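CBS domain protein (Shewanella oneidensis, PDB 3LHH) binds adenosine monophosphate with its pair of CBS domains, which form one piece of a longer, probably membrane-bound protein of the CorC/HlyC-associated family. Local coordinates at residues V55-N60 / R68-S73; F78-N83 / G90-K95; N84-V89 / Y146-G151. One frame throughout, in Å; residues are numbered along the deposited sequence.

Contact 1: residues V55-N60 / R68-S73. With AMP (adenosine monophosphate), chain B.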
# COMPACT_ATOMS: atom_id res chain seq x y z
N VAL A 55 3.42 5.91 3.61
CA VAL A 55 4.54 5.42 4.41
C VAL A 55 4.99 4.10 3.82
O VAL A 55 4.18 3.18 3.71
CB VAL A 55 4.11 5.19 5.88
CG1 VAL A 55 5.24 4.58 6.68
CG2 VAL A 55 3.63 6.49 6.50
N PHE A 56 6.26 4.00 3.43
CA PHE A 56 6.70 2.87 2.60
C PHE A 56 8.03 2.28 3.04
O PHE A 56 8.80 2.92 3.75
CB PHE A 56 6.78 3.29 1.13
CG PHE A 56 7.83 4.33 0.84
CD1 PHE A 56 7.52 5.68 0.86
CD2 PHE A 56 9.13 3.95 0.53
CE1 PHE A 56 8.48 6.64 0.59
CE2 PHE A 56 10.11 4.91 0.26
CZ PHE A 56 9.79 6.25 0.29
N LEU A 57 8.30 1.05 2.62
CA LEU A 57 9.58 0.41 2.88
C LEU A 57 10.46 0.37 1.62
O LEU A 57 9.95 0.29 0.51
CB LEU A 57 9.37 -1.00 3.43
CG LEU A 57 8.42 -1.10 4.64
CD1 LEU A 57 8.45 -2.51 5.20
CD2 LEU A 57 8.78 -0.11 5.71
N ASP A 58 11.77 0.45 1.79
CA ASP A 58 12.70 0.52 0.66
C ASP A 58 13.62 -0.69 0.70
O ASP A 58 14.40 -0.89 1.64
CB ASP A 58 13.51 1.83 0.69
CG ASP A 58 14.34 2.08 -0.59
OD1 ASP A 58 14.75 1.12 -1.28
OD2 ASP A 58 14.60 3.27 -0.89
N LEU A 59 13.49 -1.53 -0.31
CA LEU A 59 14.30 -2.72 -0.42
C LEU A 59 15.78 -2.40 -0.58
O LEU A 59 16.61 -3.27 -0.38
CB LEU A 59 13.85 -3.54 -1.63
CG LEU A 59 12.55 -4.29 -1.46
CD1 LEU A 59 12.24 -5.06 -2.72
CD2 LEU A 59 12.66 -5.22 -0.25
N ASN A 60 16.10 -1.17 -0.99
CA ASN A 60 17.50 -0.76 -1.11
C ASN A 60 18.10 -0.23 0.20
O ASN A 60 19.29 0.11 0.25
CB ASN A 60 17.71 0.26 -2.24
CG ASN A 60 17.56 -0.37 -3.65
OD1 ASN A 60 17.18 0.31 -4.61
ND2 ASN A 60 17.86 -1.66 -3.76
N ARG A 68 12.58 0.01 11.66
CA ARG A 68 12.30 1.23 12.42
C ARG A 68 11.14 2.01 11.81
O ARG A 68 10.31 2.58 12.54
CB ARG A 68 13.54 2.11 12.53
CG ARG A 68 14.61 1.57 13.48
CD ARG A 68 15.85 2.49 13.55
NE ARG A 68 17.05 1.72 13.30
CZ ARG A 68 17.85 1.85 12.24
NH1 ARG A 68 18.91 1.07 12.12
NH2 ARG A 68 17.59 2.77 11.32
N THR A 69 11.09 2.07 10.49
CA THR A 69 9.95 2.68 9.81
C THR A 69 8.66 2.00 10.25
O THR A 69 7.65 2.64 10.53
CB THR A 69 10.07 2.55 8.27
OG1 THR A 69 11.27 3.19 7.81
CG2 THR A 69 8.86 3.20 7.59
N VAL A 70 8.69 0.68 10.33
CA VAL A 70 7.47 -0.03 10.69
C VAL A 70 7.08 0.22 12.16
O VAL A 70 5.92 0.46 12.49
CB VAL A 70 7.61 -1.54 10.41
CG1 VAL A 70 6.48 -2.31 11.07
CG2 VAL A 70 7.62 -1.78 8.87
N MSE A 71 8.08 0.19 13.03
CA MSE A 71 7.89 0.39 14.47
C MSE A 71 7.37 1.77 14.81
O MSE A 71 6.80 1.99 15.87
CB MSE A 71 9.20 0.17 15.22
CG MSE A 71 9.52 -1.28 15.46
SE MSE A 71 7.94 -2.22 16.13
CE MSE A 71 7.56 -1.17 17.72
N GLN A 72 7.60 2.72 13.91
CA GLN A 72 7.20 4.11 14.18
C GLN A 72 5.89 4.49 13.49
O GLN A 72 5.55 5.67 13.36
CB GLN A 72 8.33 5.07 13.80
CG GLN A 72 9.57 4.88 14.69
CD GLN A 72 10.71 5.81 14.36
OE1 GLN A 72 11.75 5.38 13.87
NE2 GLN A 72 10.54 7.11 14.64
N SER A 73 5.15 3.47 13.09
CA SER A 73 3.88 3.66 12.40
C SER A 73 2.83 2.67 12.93
O SER A 73 3.19 1.56 13.34
CB SER A 73 4.09 3.46 10.90
OG SER A 73 2.85 3.43 10.23
P AMP B . -4.30 0.99 9.23
O1P AMP B . -3.45 2.10 9.83
O2P AMP B . -3.48 -0.12 8.62
O3P AMP B . -5.45 0.52 10.08
O5' AMP B . -5.04 1.79 8.05
C5' AMP B . -5.95 2.84 8.38
C4' AMP B . -5.88 3.95 7.33
O4' AMP B . -4.58 4.56 7.29
C3' AMP B . -6.10 3.45 5.91
O3' AMP B . -7.49 3.31 5.57
C2' AMP B . -5.40 4.51 5.09
O2' AMP B . -6.24 5.66 5.12
C1' AMP B . -4.18 4.84 5.94
N9 AMP B . -3.00 3.98 5.63
C8 AMP B . -2.91 2.65 5.81
N7 AMP B . -1.69 2.17 5.47
C5 AMP B . -0.97 3.22 5.06
C6 AMP B . 0.42 3.42 4.58
N6 AMP B . 1.28 2.38 4.46
N1 AMP B . 0.79 4.68 4.29
C2 AMP B . -0.06 5.73 4.42
N3 AMP B . -1.33 5.62 4.85
C4 AMP B . -1.83 4.41 5.18

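Contact 2: residues F78-N83 / G90-K95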
# COMPACT_ATOMS: atom_id res chain seq x y z
N PHE A 78 2.42 -2.07 4.36
CA PHE A 78 3.30 -1.05 3.79
C PHE A 78 3.65 -1.38 2.35
O PHE A 78 4.12 -2.47 2.07
CB PHE A 78 4.59 -0.97 4.60
CG PHE A 78 4.38 -0.50 6.01
CD1 PHE A 78 4.49 0.84 6.32
CD2 PHE A 78 4.04 -1.40 7.02
CE1 PHE A 78 4.30 1.29 7.65
CE2 PHE A 78 3.84 -0.95 8.33
CZ PHE A 78 3.97 0.39 8.64
N PRO A 79 3.43 -0.41 1.44
CA PRO A 79 3.97 -0.51 0.09
C PRO A 79 5.48 -0.62 0.18
O PRO A 79 6.09 -0.01 1.06
CB PRO A 79 3.58 0.84 -0.54
CG PRO A 79 2.47 1.40 0.38
CD PRO A 79 2.83 0.90 1.72
N VAL A 80 6.07 -1.39 -0.72
CA VAL A 80 7.50 -1.62 -0.75
C VAL A 80 8.03 -1.26 -2.11
O VAL A 80 7.54 -1.74 -3.14
CB VAL A 80 7.85 -3.10 -0.54
CG1 VAL A 80 9.36 -3.29 -0.64
CG2 VAL A 80 7.33 -3.59 0.79
N CYS A 81 9.07 -0.44 -2.14
CA CYS A 81 9.60 -0.01 -3.40
C CYS A 81 11.11 -0.15 -3.42
O CYS A 81 11.71 -0.73 -2.50
CB CYS A 81 9.19 1.44 -3.64
SG CYS A 81 10.02 2.55 -2.52
N ARG A 82 11.72 0.34 -4.50
CA ARG A 82 13.17 0.41 -4.59
C ARG A 82 13.56 1.84 -4.83
O ARG A 82 13.14 2.45 -5.82
CB ARG A 82 13.70 -0.48 -5.70
CG ARG A 82 13.66 -1.95 -5.37
CD ARG A 82 14.58 -2.73 -6.28
NE ARG A 82 14.20 -4.14 -6.35
CZ ARG A 82 14.73 -5.09 -5.60
NH1 ARG A 82 15.68 -4.81 -4.72
NH2 ARG A 82 14.31 -6.35 -5.75
N ASN A 83 14.35 2.39 -3.92
CA ASN A 83 14.82 3.77 -4.00
C ASN A 83 13.71 4.79 -3.81
O ASN A 83 13.83 5.70 -3.00
CB ASN A 83 15.56 4.02 -5.33
CG ASN A 83 16.66 3.02 -5.58
OD1 ASN A 83 16.77 2.46 -6.68
ND2 ASN A 83 17.47 2.77 -4.57
N GLY A 90 5.70 -3.97 -4.43
CA GLY A 90 4.59 -4.66 -3.79
C GLY A 90 4.29 -4.14 -2.39
O GLY A 90 4.46 -2.96 -2.09
N ILE A 91 3.88 -5.04 -1.51
CA ILE A 91 3.31 -4.65 -0.23
C ILE A 91 3.73 -5.66 0.82
O ILE A 91 3.94 -6.83 0.52
CB ILE A 91 1.77 -4.62 -0.32
CG1 ILE A 91 1.30 -3.43 -1.15
CG2 ILE A 91 1.14 -4.55 1.05
CD1 ILE A 91 -0.14 -3.58 -1.60
N ILE A 92 3.84 -5.21 2.07
CA ILE A 92 4.28 -6.08 3.14
C ILE A 92 3.32 -5.92 4.30
O ILE A 92 2.85 -4.81 4.60
CB ILE A 92 5.72 -5.72 3.58
CG1 ILE A 92 6.65 -6.92 3.39
CG2 ILE A 92 5.78 -5.25 5.02
CD1 ILE A 92 7.85 -6.61 2.53
N SER A 93 3.02 -7.05 4.95
CA SER A 93 2.26 -7.05 6.19
C SER A 93 3.20 -6.79 7.35
O SER A 93 4.23 -7.45 7.49
CB SER A 93 1.60 -8.42 6.37
OG SER A 93 1.21 -8.60 7.72
N ALA A 94 2.86 -5.81 8.19
CA ALA A 94 3.72 -5.49 9.32
C ALA A 94 3.80 -6.68 10.28
O ALA A 94 4.88 -7.02 10.79
CB ALA A 94 3.19 -4.26 10.03
N LYS A 95 2.66 -7.30 10.53
CA LYS A 95 2.59 -8.40 11.48
C LYS A 95 3.55 -9.49 11.08
O LYS A 95 4.21 -10.09 11.92
CB LYS A 95 1.16 -8.95 11.54
CG LYS A 95 1.03 -10.21 12.39
CD LYS A 95 -0.41 -10.71 12.42
CE LYS A 95 -0.48 -12.07 13.09
NZ LYS A 95 -1.89 -12.53 13.27

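Contact 3: residues N84-V89 / Y146-G151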
# COMPACT_ATOMS: atom_id res chain seq x y z
N ASN A 84 12.63 4.65 -4.57
CA ASN A 84 11.53 5.58 -4.45
C ASN A 84 10.22 4.93 -4.83
O ASN A 84 10.18 3.85 -5.40
CB ASN A 84 11.77 6.85 -5.29
CG ASN A 84 11.82 6.56 -6.79
OD1 ASN A 84 10.79 6.31 -7.42
ND2 ASN A 84 13.03 6.58 -7.36
N VAL A 85 9.15 5.65 -4.53
CA VAL A 85 7.80 5.15 -4.63
C VAL A 85 7.37 4.92 -6.09
O VAL A 85 6.40 4.20 -6.35
CB VAL A 85 6.87 6.12 -3.87
CG1 VAL A 85 6.12 7.02 -4.82
CG2 VAL A 85 5.96 5.37 -2.94
N ASP A 86 8.10 5.48 -7.04
CA ASP A 86 7.81 5.26 -8.46
C ASP A 86 8.44 3.99 -8.98
O ASP A 86 8.40 3.71 -10.18
CB ASP A 86 8.21 6.47 -9.30
CG ASP A 86 7.28 7.64 -9.10
OD1 ASP A 86 6.15 7.58 -9.63
OD2 ASP A 86 7.67 8.59 -8.39
N ASP A 87 9.05 3.22 -8.09
CA ASP A 87 9.49 1.88 -8.43
C ASP A 87 8.93 0.93 -7.38
O ASP A 87 9.66 0.32 -6.62
CB ASP A 87 11.03 1.81 -8.51
CG ASP A 87 11.54 0.49 -9.08
OD1 ASP A 87 10.73 -0.32 -9.58
OD2 ASP A 87 12.77 0.26 -9.02
N MSE A 88 7.60 0.82 -7.36
CA MSE A 88 6.89 -0.00 -6.38
C MSE A 88 7.04 -1.47 -6.72
O MSE A 88 6.81 -1.89 -7.85
CB MSE A 88 5.41 0.34 -6.38
CG MSE A 88 4.71 -0.07 -5.10
SE MSE A 88 5.33 1.14 -3.75
CE MSE A 88 4.27 2.67 -4.29
N VAL A 89 7.42 -2.27 -5.74
CA VAL A 89 7.58 -3.70 -5.99
C VAL A 89 6.41 -4.52 -5.43
O VAL A 89 6.15 -5.63 -5.90
CB VAL A 89 8.92 -4.21 -5.45
CG1 VAL A 89 8.96 -5.72 -5.46
CG2 VAL A 89 10.06 -3.66 -6.29
N TYR A 146 0.26 9.47 -17.17
CA TYR A 146 1.67 9.23 -17.48
C TYR A 146 2.17 7.90 -16.93
O TYR A 146 3.33 7.55 -17.12
CB TYR A 146 2.57 10.35 -16.93
CG TYR A 146 2.42 11.68 -17.63
CD1 TYR A 146 1.72 12.73 -17.04
CD2 TYR A 146 2.97 11.89 -18.90
CE1 TYR A 146 1.58 13.95 -17.69
CE2 TYR A 146 2.84 13.10 -19.55
CZ TYR A 146 2.14 14.13 -18.95
OH TYR A 146 2.02 15.34 -19.60
N GLY A 147 1.31 7.19 -16.22
CA GLY A 147 1.72 5.99 -15.51
C GLY A 147 2.40 6.30 -14.18
O GLY A 147 2.96 5.42 -13.53
N ASP A 148 2.35 7.55 -13.77
CA ASP A 148 3.00 7.93 -12.52
C ASP A 148 2.08 7.69 -11.31
O ASP A 148 0.87 7.92 -11.38
CB ASP A 148 3.46 9.38 -12.54
CG ASP A 148 4.54 9.66 -13.59
OD1 ASP A 148 4.41 10.72 -14.24
OD2 ASP A 148 5.52 8.88 -13.74
N LEU A 149 2.65 7.24 -10.20
CA LEU A 149 1.88 7.00 -8.99
C LEU A 149 1.32 8.29 -8.41
O LEU A 149 2.05 9.25 -8.20
CB LEU A 149 2.76 6.31 -7.96
CG LEU A 149 2.03 5.97 -6.68
CD1 LEU A 149 1.37 4.62 -6.84
CD2 LEU A 149 3.00 5.95 -5.55
N LYS A 150 0.02 8.31 -8.14
CA LYS A 150 -0.66 9.48 -7.58
C LYS A 150 -1.00 9.28 -6.10
O LYS A 150 -1.24 10.24 -5.37
CB LYS A 150 -1.98 9.76 -8.33
CG LYS A 150 -1.82 10.60 -9.58
CD LYS A 150 -1.34 12.01 -9.22
CE LYS A 150 -0.17 12.46 -10.11
NZ LYS A 150 0.99 13.03 -9.33
N GLY A 151 -1.07 8.03 -5.67
CA GLY A 151 -1.48 7.73 -4.32
C GLY A 151 -1.96 6.30 -4.17
O GLY A 151 -1.73 5.47 -5.05

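Contact 1: residues V55-N60 / R68-S73
Val-55, which packs on Thr-69 across this contact, grips the adenine of AMP with its backbone. Its N donates to AMP N1 at 3.0 Å, and AMP N6 donates to Val-55 O at 3.1 Å. Both bonds are nearly straight, with an N-H...acceptor angle of 172° at N1. The two together read the N1/N6 edge of the base. The contact belongs to the beta-alpha-beta unit of the first CBS domain, where strand 57-58 leads into helix 63-71 and then strand 77-81. It is apolar, with no hydrogen bond between the two segments. In Val-55, CG1 stands anti to the backbone N (chi1 176°) and meets Thr-69 CG2 at 4.0 Å. The Thr-69 hydroxyl is engaged within its own helix, where OG1 bonds to Ala-65 O. Its methyl CG2, anti to the backbone N, does most of the touching. Ser-73 OG bonds to the backbone N of His-75, another AMP-binding residue. Val-70 also packs on Ala-94, Leu-97 and Leu-98 of helix 94-102. Leu-57 and Val-70 cross at about a right angle. Leu-57 CD2 touches both Thr-69 CG2 and Val-70 CG2, each at 3.8 Å.

Contact 2: residues F78-N83 / G90-K95
Phe-78 has CG anti to its carbonyl carbon (chi1 -65°), and the CE2 corner of its ring comes edge-on to Ala-94 CB at 3.8 Å. The methyl lies in the ring plane, so it meets the rim and not a face. Val-80 has CG1 anti to the backbone N (chi1 178°), which leaves CG2 beside that N and facing Ile-92. The chi1 of Ile-92 (-120°) is not staggered, so its rotamer may be strained or imperfectly fitted. Its CD1 presses on Val-80 CG2 at 3.5 Å.

These residues sit on a beta hairpin of the first CBS domain, made by strands 77-81 and 88-93. Phe-78 and Ile-92 form an antiparallel hydrogen-bonded pair. Phe-78 N to Ile-92 O and Ile-92 N to Phe-78 O are both 2.8 Å. Val-80 and Gly-90 form a second one. There Val-80 N approaches Gly-90 O from above the carbonyl plane at 2.6 Å, and Gly-90 N reaches Val-80 O at 3.2 Å. Pro-79 and Ile-91 make the non-hydrogen-bonded pair between them, a position where no N-H is needed toward the partner strand, which suits proline.

Phe-78, Val-80 and Ile-92 share one face of the sheet. Pro-79 and Ile-91 lie on the other, against Met-139 and Phe-141 of strand 139-143 in the second CBS domain. Pro-79 also touches AMP. Strand 77-81 is central, with strand 57-58 parallel along its other edge. Strand 88-93 runs straight into helix 94-102, where Ser-93 is the N-cap residue.

Contact 3: residues N84-V89 / Y146-G151
Val-85, Asp-86 and Met-88 all reach Leu-149, which carries the other side of this contact almost alone. The first segment opens with a type I beta turn from Asn-84 to Asp-87. Asn-84 shapes it twice. Its OD1 takes the N-H of Asp-86 at 2.8 Å on a lone pair, which makes an Asx turn, and its O accepts from Asp-87 N at 3.0 Å.

Val-85 comes next and crosses Leu-149 at about a right angle. Its CG1 lies 3.4 Å from Leu-149 CD2, tighter than usual for two carbons. Its chi1 of 103° is off the staggered positions, so the close fit is somewhat doubtful.

Asp-86 turns its carboxylate toward the second segment. OD1 stands 3.6 Å from Leu-149 N without bonding to it, and 4.4 Å from Asp-148 OD2. OD2 forms a salt bridge with Arg-51 NH2. Arg-51 also donates from NH1 to Leu-149 O, so one guanidinium ties both segments together.

Met-88, a selenomethionine, starts strand 88-93. Its chain bends at both chi2 (72°) and chi3 (76°), and CE ends 3.7 Å from Leu-149 CD2. Phe-141 lies against both Met-88 and Leu-149. Just past the leucine, Lys-150 and Gly-151 face Val-142 in a classic beta bulge.

The contact joins the hairpin turn of the first CBS domain to strand 149-154 of the second. No hydrogen bond links the two segments directly. A leucine methyl supplies the apolar grip, and the positive charge of Arg-51 probably offsets the repulsion between Asp-86 and Asp-148.

How the contacts relate
Contact 2 is fully buried, while contacts 1 and 3 are only partly so. Contacts 1 and 2 build one CBS domain and share a sheet: Leu-57 N and O pair with Pro-79 O and Cys-81 N. Contact 3 instead bridges the two CBS domains. It shares strand 88-93 with contact 2, and Val-80 O bonds to Val-89 N where they join. The chemistry follows position. Backbone hydrogen bonds and apolar side chains hold contact 2. Mainly methyl groups, with no hydrogen bond across, join the segments of contact 1. Contact 3 mixes methyls with charge at the surface. AMP meets contacts 1 and 2, whereas Val-85 of contact 3 stays about 9 Å from it, measured from its side chain.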